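Local structure of YfkN protein (Bacillus subtilis subsp. subtilis, 3GVE) at residues A[9-15]-A[289-295]; A[73-78]-A[334-338]; A[93-97]-A[124-129]; A[132-137]-A[186-192]; A[267-271]-A[305-309]. The protein belongs to the calcineurin-like phosphoesterase family of metal-dependent proteins and holds a manganese and a magnesium ion side by side in a shared site. One frame throughout, in Å; residues are numbered along the deposited sequence.

Contact 1: A[9-15]-A[289-295]; sequences QVHLSIL and VIDLKLE
Strands 9-15 and 289-295 run antiparallel as the two central strands of a four-stranded mixed sheet, part of the metallophosphoesterase fold. Their axes come within 4.5 Å at 155°. Both backbones are extended, and the register pairs V289 with L15 and L294 with V10. V289, within strand 286-297, puts its CG2 4.0 Å from L15 CD2. I290 forms a hydrogen-bonded pair with I14: I14 N to I290 O is 2.8 Å and I290 N to I14 O 2.9 Å. I14 CD1 rests 4.2 Å from I290 CG2. D291 (chi1 m) faces S13 (chi1 m) across a non-hydrogen-bonded pair. D291 OD1 accepts from S13 OG at 2.9 Å and from H11 NE2 at 2.7 Å, with the H11 chi1 at t. L292 repeats the two-bond pattern with L12: L292 N to L12 O is 2.8 Å and L12 N to L292 O 2.9 Å. K293 pairs with H11, CA to CA 4.7 Å. L294 follows, with V10 N to L294 O at 2.9 Å and L294 N to V10 O at 3.0 Å. On the aliphatic face, I14, I290, L292 and L294 pack on strands 210-215 and 275-280. The other face carries H11, S13, D291 and K293, with L15 and V289 as an apolar end. There one carboxylate oxygen, D291 OD1, serves both a histidine and a serine of the neighbouring strand.

Contact 2: A[73-78]-A[334-338]; sequences EYAVKY and NTLEY
Y338 puts its side chain between the turns of helix 73-78, over E73, Y74, K77 and Y78, as a knob in a four-residue hole. Its chi1 is t (161°). At the tip, Y338 OH donates to E73 OE2 at 2.8 Å and accepts from K77 NZ at 2.9 Å; both E73 and K77 have chi1 m. Y338 CD1 is 3.7 Å from Y78 CE2. The two rings meet obliquely, with centroids 5.9 Å apart and planes at 78°. Both segments are regular alpha helix. Their axes cross at 84° and come within 10.2 Å, so this is a nearly perpendicular helix-helix packing. It joins helix 70-85 to the C-terminal helix 322-340. The closest CA atoms are those of Y74 and T335, at 5.9 Å. Y74 (chi1 t) turns one ring face to the backbone at N334 and T335. Y74 CB lies 3.4 Å from T335 OG1, which bonds to T331 O in its own helix. Y74 CD1 is 4.0 Å from Y338 CB.

Contact 3: A[93-97]-A[124-129]; sequences ISVMN and GADFPI
This contact packs one face of helix 91-98 on the irregular segment that links helix 115-123 to strand 129-130, within the calcineurin-like fold. Residues 93-97 are alpha-helical, with N97 N bonded to I93 O at 2.9 Å. Residues 124-128 are irregular. The closest CA pairs are I93 with A125 and N97 with D126, both 5.9 Å. I93 (chi1 m, chi2 m) is one bump. Its CG2 settles against the bend at G124 and A125, 3.6 Å from G124 C and 3.4 Å from A125 CA. I93 CD1 reaches I129 CD1 at 4.4 Å. The F127 side chain (chi1 p) comes back to the helix, and its CZ lies 3.6 Å from CB of M96, a selenomethionine. F127 CE2 is 3.4 Å from N97 OD1. The M96 CA-to-CB bond points toward 124-129, while the end of the side chain turns off; M96 also touches L40 and Y101. N97 (chi1 m) spans the bend with its amide: N97 ND2 donates to G124 O at 3.0 Å, and N97 OD1 accepts from D126 N at 2.8 Å. Beyond it, a water donates to N97 O at 2.7 Å and to D126 OD2 at 2.8 Å.

Contact 4: A[132-137]-A[186-192]; sequences ANVKTT and QVQVQDI
A short two-stranded antiparallel sheet, 134-135 with 188-189, joins segments 132-137 and 186-192, the second segment leading into helix 192-205. V134 and V189 form a non-hydrogen-bonded pair, CA to CA 4.5 Å. K135 and Q188 form a hydrogen-bonded pair, K135 CA to Q188 CA 5.3 Å: K135 N to Q188 O is 2.8 Å and Q188 N to K135 O 2.9 Å. Next to the pair of valines, Q190 N donates to N133 O at 2.9 Å. The N133 side chain (chi1 p) adds a second link, since N133 ND2 donates to Q190 O at 3.0 Å. The same ND2 also bonds to V171 O, and N133 OD1 accepts from N131 ND2, so both ends of the amide have partners. K135 is stretched out (chi1 m, then t throughout). Its NZ makes a weak bond to Q190 OE1 at 3.0 Å and a salt bridge to E198, while Q190 NE2 bonds to E198 as well. D191 is the N-cap of the following helix, with OD2 accepting from E194 N. The apolar side is made by V134, V187 and V189, with V134 CG1 3.9 Å from V187 CB; it lies against helix 175-178. Water serves both ends. One molecule lies 2.8 Å from A132 O and 2.8 Å from Q190 OE1. The other accepts from T137 N at 2.8 Å and donates to Q186 O at 2.7 Å.

Contact 5: A[267-271]-A[305-309]; sequences VEKGT and DSKGS
This is a turn packed on a strand at an edge of the fold: the hairpin turn 267-271 rests on the extended strand 305-309. The two run at 96° to each other. Residues 267-269 have helical angles. G270 has phi/psi of 64/50 and, with T271, faces N266 in a G1 beta bulge. K269 O accepts from G308 N at 2.8 Å and also meets K307 CA at 3.2 Å. The CA atoms of G270 and G308 are 4.3 Å apart. A CB on either glycine would clash with the carbonyl O of the other. K269 curls back (chi3 p, chi4 p) and makes a salt bridge from NZ to D305 OD1 at 2.9 Å. Water fills the gaps. One molecule joins E268 O, K307 NZ and G308 O; another joins K269 NZ to S306 O. The turn connects strands 265-266 and 271-272 of the eight-stranded sheet. Strand 300-312 is an outermost strand of the four-stranded sheet, paired with 286-297, so the contact ties one sheet to the other.

Contacts 1 and 5 share a sheet. Strand 286-297 of contact 1 neighbours strand 300-312 of contact 5, and K293 N lies 2.9 Å from D305 O. Contact 1 is buried, with regular backbone pairing and an aliphatic face; the other four are partly buried. Contact 5 combines one backbone hydrogen bond with a salt bridge, close-set glycines and water. Contact 2 sits across the chain's centre from both, about 39 Å from contact 1 between centres, and is a side-chain contact between helices. Contacts 3 and 4 adjoin in sequence, yet their centres are 23 Å apart. Each uses an asparagine side chain to bond backbone, contact 3 at a bend and contact 4 beside a short sheet.

Contact 1: A[9-15]-A[289-295]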
# COMPACT_ATOMS: atom_id res chain seq x y z
N GLN A 9 -31.63 11.66 28.99
CA GLN A 9 -30.35 11.58 28.37
C GLN A 9 -30.29 12.33 27.02
O GLN A 9 -31.26 12.66 26.44
CB GLN A 9 -29.96 10.11 28.16
CG GLN A 9 -30.11 9.23 29.41
CD GLN A 9 -29.58 7.86 29.24
OE1 GLN A 9 -28.91 7.35 30.11
NE2 GLN A 9 -29.81 7.28 28.10
N VAL A 10 -29.07 12.58 26.58
CA VAL A 10 -28.76 13.00 25.19
C VAL A 10 -28.03 11.83 24.48
O VAL A 10 -27.03 11.38 24.96
CB VAL A 10 -27.89 14.25 25.16
CG1 VAL A 10 -27.53 14.59 23.74
CG2 VAL A 10 -28.61 15.46 25.85
N HIS A 11 -28.53 11.39 23.34
CA HIS A 11 -27.79 10.39 22.58
C HIS A 11 -26.95 11.14 21.54
O HIS A 11 -27.50 11.71 20.64
CB HIS A 11 -28.75 9.40 21.93
CG HIS A 11 -28.09 8.38 21.06
ND1 HIS A 11 -28.77 7.69 20.08
CD2 HIS A 11 -26.81 7.95 21.00
CE1 HIS A 11 -27.95 6.86 19.47
NE2 HIS A 11 -26.75 7.01 19.99
N LEU A 12 -25.64 11.14 21.71
CA LEU A 12 -24.73 11.77 20.78
C LEU A 12 -24.00 10.67 19.98
O LEU A 12 -23.50 9.72 20.56
CB LEU A 12 -23.72 12.63 21.56
CG LEU A 12 -22.63 13.31 20.75
CD1 LEU A 12 -23.26 14.31 19.78
CD2 LEU A 12 -21.65 14.00 21.67
N SER A 13 -23.98 10.78 18.66
CA SER A 13 -23.27 9.83 17.82
C SER A 13 -22.08 10.53 17.19
O SER A 13 -22.17 11.66 16.76
CB SER A 13 -24.17 9.31 16.72
OG SER A 13 -25.21 8.53 17.24
N ILE A 14 -20.95 9.84 17.14
CA ILE A 14 -19.76 10.36 16.49
C ILE A 14 -19.39 9.40 15.38
O ILE A 14 -19.17 8.24 15.62
CB ILE A 14 -18.57 10.45 17.49
CG1 ILE A 14 -18.92 11.32 18.70
CG2 ILE A 14 -17.33 11.01 16.80
CD1 ILE A 14 -18.10 10.97 19.92
N LEU A 15 -19.33 9.92 14.16
CA LEU A 15 -18.91 9.13 12.99
C LEU A 15 -17.48 9.51 12.64
O LEU A 15 -17.14 10.67 12.71
CB LEU A 15 -19.82 9.42 11.81
CG LEU A 15 -21.33 9.33 12.09
CD1 LEU A 15 -22.09 9.62 10.80
CD2 LEU A 15 -21.72 7.96 12.65
N VAL A 289 -18.14 4.32 14.47
CA VAL A 289 -19.38 4.84 15.05
C VAL A 289 -19.28 4.71 16.56
O VAL A 289 -19.20 3.62 17.08
CB VAL A 289 -20.63 4.07 14.53
CG1 VAL A 289 -21.91 4.66 15.12
CG2 VAL A 289 -20.68 4.09 13.01
N ILE A 290 -19.30 5.85 17.25
CA ILE A 290 -19.37 5.85 18.70
C ILE A 290 -20.69 6.47 19.16
O ILE A 290 -21.05 7.54 18.73
CB ILE A 290 -18.19 6.62 19.32
CG1 ILE A 290 -16.90 5.82 19.10
CG2 ILE A 290 -18.43 6.90 20.78
CD1 ILE A 290 -15.65 6.50 19.65
N ASP A 291 -21.39 5.76 20.03
CA ASP A 291 -22.63 6.25 20.63
C ASP A 291 -22.34 6.58 22.08
O ASP A 291 -21.78 5.79 22.81
CB ASP A 291 -23.74 5.21 20.51
CG ASP A 291 -24.16 4.99 19.06
OD1 ASP A 291 -24.74 5.90 18.48
OD2 ASP A 291 -23.85 3.92 18.51
N LEU A 292 -22.71 7.80 22.47
CA LEU A 292 -22.64 8.25 23.86
C LEU A 292 -24.04 8.53 24.37
O LEU A 292 -24.80 9.22 23.72
CB LEU A 292 -21.81 9.53 23.98
CG LEU A 292 -20.35 9.46 23.52
CD1 LEU A 292 -19.63 10.78 23.71
CD2 LEU A 292 -19.61 8.30 24.21
N LYS A 293 -24.30 8.04 25.59
CA LYS A 293 -25.58 8.49 26.31
C LYS A 293 -25.09 9.39 27.44
O LYS A 293 -24.43 8.99 28.35
CB LYS A 293 -26.33 7.31 26.85
CG LYS A 293 -26.87 6.46 25.82
CD LYS A 293 -27.63 5.22 26.33
CE LYS A 293 -28.19 4.38 25.21
NZ LYS A 293 -28.94 3.11 25.76
N LEU A 294 -25.35 10.61 27.28
CA LEU A 294 -24.98 11.70 28.17
C LEU A 294 -26.11 12.02 29.15
O LEU A 294 -27.26 12.01 28.79
CB LEU A 294 -24.65 12.98 27.40
CG LEU A 294 -23.73 12.86 26.19
CD1 LEU A 294 -23.60 14.23 25.55
CD2 LEU A 294 -22.40 12.38 26.66
N GLU A 295 -25.73 12.31 30.39
CA GLU A 295 -26.71 12.64 31.43
C GLU A 295 -26.27 13.86 32.18
O GLU A 295 -25.09 13.98 32.46
CB GLU A 295 -26.86 11.49 32.41
CG GLU A 295 -27.96 10.56 32.04
CD GLU A 295 -28.05 9.36 32.94
OE1 GLU A 295 -27.69 9.48 34.11
OE2 GLU A 295 -28.47 8.31 32.47

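Contact 2: A[73-78]-A[334-338]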
# COMPACT_ATOMS: atom_id res chain seq x y z
N GLU A 73 -0.85 13.41 -5.02
CA GLU A 73 0.32 13.89 -5.77
C GLU A 73 -0.08 15.01 -6.73
O GLU A 73 0.60 16.00 -6.85
CB GLU A 73 0.91 12.77 -6.63
CG GLU A 73 1.66 11.74 -5.91
CD GLU A 73 2.00 10.56 -6.83
OE1 GLU A 73 2.26 9.48 -6.28
OE2 GLU A 73 1.97 10.69 -8.08
N TYR A 74 -1.20 14.82 -7.40
CA TYR A 74 -1.69 15.83 -8.32
C TYR A 74 -1.86 17.18 -7.59
O TYR A 74 -1.50 18.23 -8.08
CB TYR A 74 -3.02 15.39 -8.98
CG TYR A 74 -3.59 16.50 -9.83
CD1 TYR A 74 -3.15 16.69 -11.12
CD2 TYR A 74 -4.51 17.40 -9.31
CE1 TYR A 74 -3.62 17.71 -11.89
CE2 TYR A 74 -4.99 18.43 -10.08
CZ TYR A 74 -4.54 18.58 -11.36
OH TYR A 74 -5.01 19.61 -12.14
N ALA A 75 -2.42 17.14 -6.38
CA ALA A 75 -2.67 18.36 -5.66
C ALA A 75 -1.40 19.14 -5.31
O ALA A 75 -1.30 20.33 -5.54
CB ALA A 75 -3.49 18.09 -4.44
N VAL A 76 -0.43 18.41 -4.78
CA VAL A 76 0.82 19.06 -4.42
C VAL A 76 1.60 19.54 -5.65
O VAL A 76 2.21 20.58 -5.61
CB VAL A 76 1.65 18.19 -3.43
CG1 VAL A 76 2.29 17.00 -4.11
CG2 VAL A 76 2.67 19.02 -2.71
N LYS A 77 1.56 18.79 -6.74
CA LYS A 77 2.32 19.17 -7.93
C LYS A 77 1.66 20.31 -8.69
O LYS A 77 2.33 21.25 -9.08
CB LYS A 77 2.54 17.97 -8.84
CG LYS A 77 3.49 16.95 -8.26
CD LYS A 77 3.78 15.85 -9.27
CE LYS A 77 4.70 14.80 -8.71
NZ LYS A 77 5.10 13.84 -9.78
N TYR A 78 0.36 20.23 -8.91
CA TYR A 78 -0.35 21.21 -9.74
C TYR A 78 -0.93 22.41 -9.02
O TYR A 78 -1.19 23.42 -9.63
CB TYR A 78 -1.43 20.52 -10.58
CG TYR A 78 -0.87 19.72 -11.74
CD1 TYR A 78 -0.88 20.23 -13.04
CD2 TYR A 78 -0.30 18.48 -11.52
CE1 TYR A 78 -0.35 19.49 -14.08
CE2 TYR A 78 0.23 17.76 -12.55
CZ TYR A 78 0.20 18.27 -13.82
OH TYR A 78 0.73 17.53 -14.83
N ASN A 334 -8.51 15.31 -13.80
CA ASN A 334 -7.18 15.87 -13.95
C ASN A 334 -6.10 14.89 -13.50
O ASN A 334 -5.03 14.82 -14.07
CB ASN A 334 -7.05 17.20 -13.18
CG ASN A 334 -7.90 18.31 -13.77
OD1 ASN A 334 -8.39 18.22 -14.88
ND2 ASN A 334 -8.07 19.37 -13.02
N THR A 335 -6.41 14.14 -12.45
CA THR A 335 -5.49 13.12 -11.96
C THR A 335 -5.32 11.98 -12.97
O THR A 335 -4.23 11.50 -13.18
CB THR A 335 -5.94 12.60 -10.58
OG1 THR A 335 -5.90 13.68 -9.65
CG2 THR A 335 -5.03 11.49 -10.07
N LEU A 336 -6.42 11.55 -13.57
CA LEU A 336 -6.33 10.54 -14.62
C LEU A 336 -5.38 11.01 -15.73
O LEU A 336 -4.56 10.25 -16.19
CB LEU A 336 -7.70 10.25 -15.21
CG LEU A 336 -8.73 9.56 -14.32
CD1 LEU A 336 -10.07 9.49 -15.02
CD2 LEU A 336 -8.30 8.17 -13.85
N GLU A 337 -5.49 12.27 -16.14
CA GLU A 337 -4.63 12.80 -17.19
C GLU A 337 -3.18 12.77 -16.73
O GLU A 337 -2.28 12.39 -17.45
CB GLU A 337 -5.06 14.22 -17.54
CG GLU A 337 -4.29 14.87 -18.68
CD GLU A 337 -4.81 16.26 -19.05
OE1 GLU A 337 -4.78 16.60 -20.25
OE2 GLU A 337 -5.23 17.02 -18.17
N TYR A 338 -2.98 13.18 -15.49
CA TYR A 338 -1.66 13.22 -14.87
C TYR A 338 -1.01 11.84 -14.84
O TYR A 338 0.17 11.69 -15.14
CB TYR A 338 -1.79 13.80 -13.46
CG TYR A 338 -0.64 13.52 -12.54
CD1 TYR A 338 0.61 14.06 -12.76
CD2 TYR A 338 -0.81 12.72 -11.43
CE1 TYR A 338 1.65 13.79 -11.91
CE2 TYR A 338 0.21 12.46 -10.60
CZ TYR A 338 1.44 12.98 -10.82
OH TYR A 338 2.46 12.69 -9.95

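Contact 3: A[93-97]-A[124-129]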
# COMPACT_ATOMS: atom_id res chain seq x y z
N ILE A 93 -9.78 18.54 0.84
CA ILE A 93 -10.47 19.38 1.81
C ILE A 93 -11.83 19.87 1.29
O ILE A 93 -12.79 19.93 2.04
CB ILE A 93 -9.58 20.55 2.28
CG1 ILE A 93 -8.31 20.01 2.98
CG2 ILE A 93 -10.35 21.52 3.21
CD1 ILE A 93 -8.58 19.14 4.24
N SER A 94 -11.93 20.19 -0.00
CA SER A 94 -13.27 20.52 -0.59
C SER A 94 -14.27 19.42 -0.40
O SER A 94 -15.44 19.70 -0.14
CB SER A 94 -13.17 20.85 -2.06
OG SER A 94 -12.25 21.91 -2.29
N VAL A 95 -13.83 18.17 -0.54
CA VAL A 95 -14.75 17.04 -0.28
C VAL A 95 -15.21 16.99 1.18
O VAL A 95 -16.37 16.81 1.51
CB VAL A 95 -14.11 15.68 -0.68
CG1 VAL A 95 -14.97 14.53 -0.30
CG2 VAL A 95 -13.87 15.65 -2.22
N MSE A 96 -14.25 17.16 2.09
CA MSE A 96 -14.52 17.15 3.53
C MSE A 96 -15.49 18.28 3.94
O MSE A 96 -16.34 18.12 4.78
CB MSE A 96 -13.22 17.25 4.36
CG MSE A 96 -12.10 16.28 3.95
SE MSE A 96 -12.61 14.40 3.73
CE MSE A 96 -12.34 13.79 5.58
N ASN A 97 -15.35 19.43 3.28
CA ASN A 97 -16.17 20.60 3.49
C ASN A 97 -17.60 20.27 3.02
O ASN A 97 -18.59 20.55 3.67
CB ASN A 97 -15.64 21.82 2.74
CG ASN A 97 -14.42 22.47 3.44
OD1 ASN A 97 -14.12 22.17 4.61
ND2 ASN A 97 -13.78 23.37 2.74
N GLY A 124 -7.94 26.05 4.08
CA GLY A 124 -9.17 25.85 3.33
C GLY A 124 -10.30 25.04 4.01
O GLY A 124 -11.39 24.98 3.46
N ALA A 125 -10.01 24.38 5.17
CA ALA A 125 -11.03 23.62 5.85
C ALA A 125 -12.02 24.52 6.53
O ALA A 125 -11.60 25.50 7.26
CB ALA A 125 -10.39 22.69 6.82
N ASP A 126 -13.29 24.20 6.42
CA ASP A 126 -14.34 24.94 7.09
C ASP A 126 -14.37 24.56 8.55
O ASP A 126 -14.93 25.24 9.34
CB ASP A 126 -15.71 24.60 6.49
CG ASP A 126 -15.90 25.16 5.12
OD1 ASP A 126 -15.22 26.06 4.73
OD2 ASP A 126 -16.80 24.61 4.47
N PHE A 127 -13.76 23.42 8.87
CA PHE A 127 -13.78 22.85 10.20
C PHE A 127 -12.38 22.91 10.80
O PHE A 127 -11.42 22.99 10.09
CB PHE A 127 -14.25 21.39 10.13
CG PHE A 127 -13.50 20.56 9.11
CD1 PHE A 127 -12.40 19.85 9.49
CD2 PHE A 127 -13.88 20.55 7.78
CE1 PHE A 127 -11.69 19.11 8.56
CE2 PHE A 127 -13.18 19.83 6.84
CZ PHE A 127 -12.10 19.09 7.22
N PRO A 128 -12.30 22.84 12.11
CA PRO A 128 -11.00 22.86 12.79
C PRO A 128 -10.21 21.57 12.57
O PRO A 128 -10.76 20.49 12.64
CB PRO A 128 -11.37 22.97 14.27
CG PRO A 128 -12.78 22.43 14.35
CD PRO A 128 -13.42 22.85 13.07
N ILE A 129 -8.92 21.72 12.32
CA ILE A 129 -7.97 20.61 12.25
C ILE A 129 -7.02 20.82 13.43
O ILE A 129 -6.33 21.81 13.50
CB ILE A 129 -7.27 20.59 10.88
CG1 ILE A 129 -8.31 20.24 9.81
CG2 ILE A 129 -6.16 19.56 10.87
CD1 ILE A 129 -7.80 20.35 8.36
O HOH W 1 -18.35 22.46 5.51

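Contact 4: A[132-137]-A[186-192]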
# COMPACT_ATOMS: atom_id res chain seq x y z
N ALA A 132 -2.26 18.64 19.25
CA ALA A 132 -1.79 19.17 20.51
C ALA A 132 -0.32 18.92 20.76
O ALA A 132 0.27 19.61 21.58
CB ALA A 132 -2.63 18.61 21.67
N ASN A 133 0.27 17.93 20.10
CA ASN A 133 1.62 17.50 20.48
C ASN A 133 2.79 17.97 19.61
O ASN A 133 3.92 17.94 20.04
CB ASN A 133 1.68 15.98 20.80
CG ASN A 133 1.47 15.06 19.58
OD1 ASN A 133 0.71 15.36 18.67
ND2 ASN A 133 2.13 13.91 19.60
N VAL A 134 2.52 18.43 18.39
CA VAL A 134 3.58 19.03 17.59
C VAL A 134 3.81 20.47 18.02
O VAL A 134 2.89 21.25 18.07
CB VAL A 134 3.28 18.97 16.07
CG1 VAL A 134 4.47 19.53 15.26
CG2 VAL A 134 2.98 17.54 15.65
N LYS A 135 5.06 20.79 18.34
CA LYS A 135 5.41 22.11 18.85
C LYS A 135 6.53 22.77 18.04
O LYS A 135 7.27 22.12 17.34
CB LYS A 135 5.77 22.00 20.34
CG LYS A 135 4.54 21.63 21.19
CD LYS A 135 4.88 21.50 22.67
CE LYS A 135 3.69 21.07 23.49
NZ LYS A 135 4.02 21.04 24.92
N THR A 136 6.63 24.10 18.15
CA THR A 136 7.76 24.81 17.58
C THR A 136 8.99 24.44 18.42
O THR A 136 8.85 23.86 19.48
CB THR A 136 7.56 26.34 17.61
OG1 THR A 136 7.54 26.77 18.97
CG2 THR A 136 6.24 26.76 16.92
N THR A 137 10.16 24.78 17.91
CA THR A 137 11.40 24.45 18.64
C THR A 137 11.47 25.16 19.99
O THR A 137 12.15 24.70 20.88
CB THR A 137 12.67 24.71 17.81
OG1 THR A 137 12.73 26.09 17.43
CG2 THR A 137 12.72 23.84 16.58
N GLN A 186 12.77 22.30 12.81
CA GLN A 186 11.58 23.12 12.60
C GLN A 186 10.43 22.88 13.57
O GLN A 186 9.68 23.79 13.86
CB GLN A 186 11.09 22.95 11.17
CG GLN A 186 12.13 23.29 10.14
CD GLN A 186 11.54 23.59 8.79
OE1 GLN A 186 10.75 24.50 8.64
NE2 GLN A 186 11.91 22.80 7.81
N VAL A 187 10.30 21.65 14.06
CA VAL A 187 9.32 21.32 15.09
C VAL A 187 9.92 20.26 15.96
O VAL A 187 10.95 19.70 15.61
CB VAL A 187 8.02 20.79 14.44
CG1 VAL A 187 7.34 21.83 13.60
CG2 VAL A 187 8.26 19.49 13.59
N GLN A 188 9.24 20.03 17.05
CA GLN A 188 9.50 18.86 17.92
C GLN A 188 8.16 18.23 18.30
O GLN A 188 7.09 18.85 18.07
CB GLN A 188 10.17 19.27 19.23
CG GLN A 188 9.26 20.01 20.14
CD GLN A 188 9.92 20.69 21.32
OE1 GLN A 188 10.17 21.88 21.29
NE2 GLN A 188 10.16 19.93 22.40
N VAL A 189 8.16 17.01 18.79
CA VAL A 189 6.90 16.36 19.09
C VAL A 189 6.86 15.76 20.49
O VAL A 189 7.65 14.90 20.83
CB VAL A 189 6.55 15.25 18.06
CG1 VAL A 189 5.17 14.67 18.34
CG2 VAL A 189 6.64 15.76 16.64
N GLN A 190 5.91 16.23 21.27
CA GLN A 190 5.70 15.80 22.62
C GLN A 190 5.03 14.43 22.64
O GLN A 190 4.20 14.10 21.78
CB GLN A 190 4.84 16.85 23.33
CG GLN A 190 4.53 16.58 24.79
CD GLN A 190 3.62 17.63 25.39
OE1 GLN A 190 2.85 18.27 24.68
NE2 GLN A 190 3.69 17.79 26.70
N ASP A 191 5.41 13.63 23.63
CA ASP A 191 4.77 12.34 23.88
C ASP A 191 3.26 12.51 23.88
O ASP A 191 2.72 13.45 24.42
CB ASP A 191 5.23 11.79 25.24
CG ASP A 191 4.40 10.60 25.70
OD1 ASP A 191 4.57 9.55 25.09
OD2 ASP A 191 3.60 10.74 26.63
N ILE A 192 2.58 11.53 23.27
CA ILE A 192 1.13 11.57 23.17
C ILE A 192 0.40 11.71 24.52
O ILE A 192 -0.37 12.64 24.68
CB ILE A 192 0.61 10.38 22.34
CG1 ILE A 192 1.05 10.55 20.89
CG2 ILE A 192 -0.92 10.27 22.44
CD1 ILE A 192 0.84 9.32 20.03
O HOH W 2 0.33 19.44 24.38
O HOH W 3 10.08 25.97 15.35

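Contact 5: A[267-271]-A[305-309]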
# COMPACT_ATOMS: atom_id res chain seq x y z
N VAL A 267 -14.84 -5.96 24.17
CA VAL A 267 -15.14 -6.09 22.76
C VAL A 267 -16.58 -5.84 22.42
O VAL A 267 -16.87 -5.16 21.47
CB VAL A 267 -14.59 -7.40 22.15
CG1 VAL A 267 -14.99 -7.51 20.70
CG2 VAL A 267 -13.06 -7.53 22.37
N GLU A 268 -17.47 -6.38 23.24
CA GLU A 268 -18.89 -6.21 23.00
C GLU A 268 -19.25 -4.72 23.00
O GLU A 268 -19.96 -4.27 22.13
CB GLU A 268 -19.70 -6.99 24.04
CG GLU A 268 -19.47 -8.52 24.00
CD GLU A 268 -19.73 -9.10 22.61
OE1 GLU A 268 -18.80 -9.60 21.97
OE2 GLU A 268 -20.88 -9.03 22.15
N LYS A 269 -18.71 -3.97 23.96
CA LYS A 269 -19.03 -2.53 24.02
C LYS A 269 -18.09 -1.67 23.20
O LYS A 269 -18.39 -0.48 23.00
CB LYS A 269 -19.07 -2.06 25.46
CG LYS A 269 -20.14 -2.80 26.29
CD LYS A 269 -20.22 -2.15 27.62
CE LYS A 269 -21.06 -0.84 27.59
NZ LYS A 269 -22.52 -0.98 27.61
N GLY A 270 -16.99 -2.22 22.72
CA GLY A 270 -15.96 -1.46 22.01
C GLY A 270 -15.31 -0.44 22.87
O GLY A 270 -15.21 0.75 22.45
N THR A 271 -14.85 -0.79 24.05
CA THR A 271 -14.21 0.14 24.98
C THR A 271 -12.83 -0.29 25.48
O THR A 271 -12.57 -1.49 25.55
CB THR A 271 -15.15 0.44 26.23
OG1 THR A 271 -15.38 -0.80 26.90
CG2 THR A 271 -16.45 1.08 25.88
N ASP A 305 -23.55 5.78 29.34
CA ASP A 305 -23.36 4.51 28.61
C ASP A 305 -22.68 4.85 27.30
O ASP A 305 -22.77 5.97 26.85
CB ASP A 305 -24.70 3.81 28.36
CG ASP A 305 -24.55 2.33 27.96
OD1 ASP A 305 -23.49 1.75 28.14
OD2 ASP A 305 -25.54 1.76 27.47
N SER A 306 -22.00 3.88 26.69
CA SER A 306 -21.22 4.18 25.45
C SER A 306 -21.09 2.92 24.66
O SER A 306 -21.22 1.80 25.19
CB SER A 306 -19.86 4.71 25.80
OG SER A 306 -19.13 3.79 26.47
N LYS A 307 -20.80 3.04 23.38
CA LYS A 307 -20.49 1.88 22.55
C LYS A 307 -19.59 2.35 21.41
O LYS A 307 -19.84 3.42 20.87
CB LYS A 307 -21.79 1.30 21.98
CG LYS A 307 -21.62 0.04 21.15
CD LYS A 307 -22.99 -0.44 20.63
CE LYS A 307 -22.86 -1.48 19.56
NZ LYS A 307 -22.38 -2.72 20.08
N GLY A 308 -18.57 1.55 21.04
CA GLY A 308 -17.79 1.74 19.82
C GLY A 308 -18.04 0.60 18.87
O GLY A 308 -17.97 -0.58 19.29
N SER A 309 -18.29 0.90 17.62
CA SER A 309 -18.50 -0.12 16.60
C SER A 309 -17.96 0.34 15.28
O SER A 309 -17.67 1.56 15.10
CB SER A 309 -20.00 -0.42 16.47
OG SER A 309 -20.77 0.66 16.10
O HOH W 4 -19.64 -2.65 19.77
O HOH W 5 -22.82 -0.69 24.55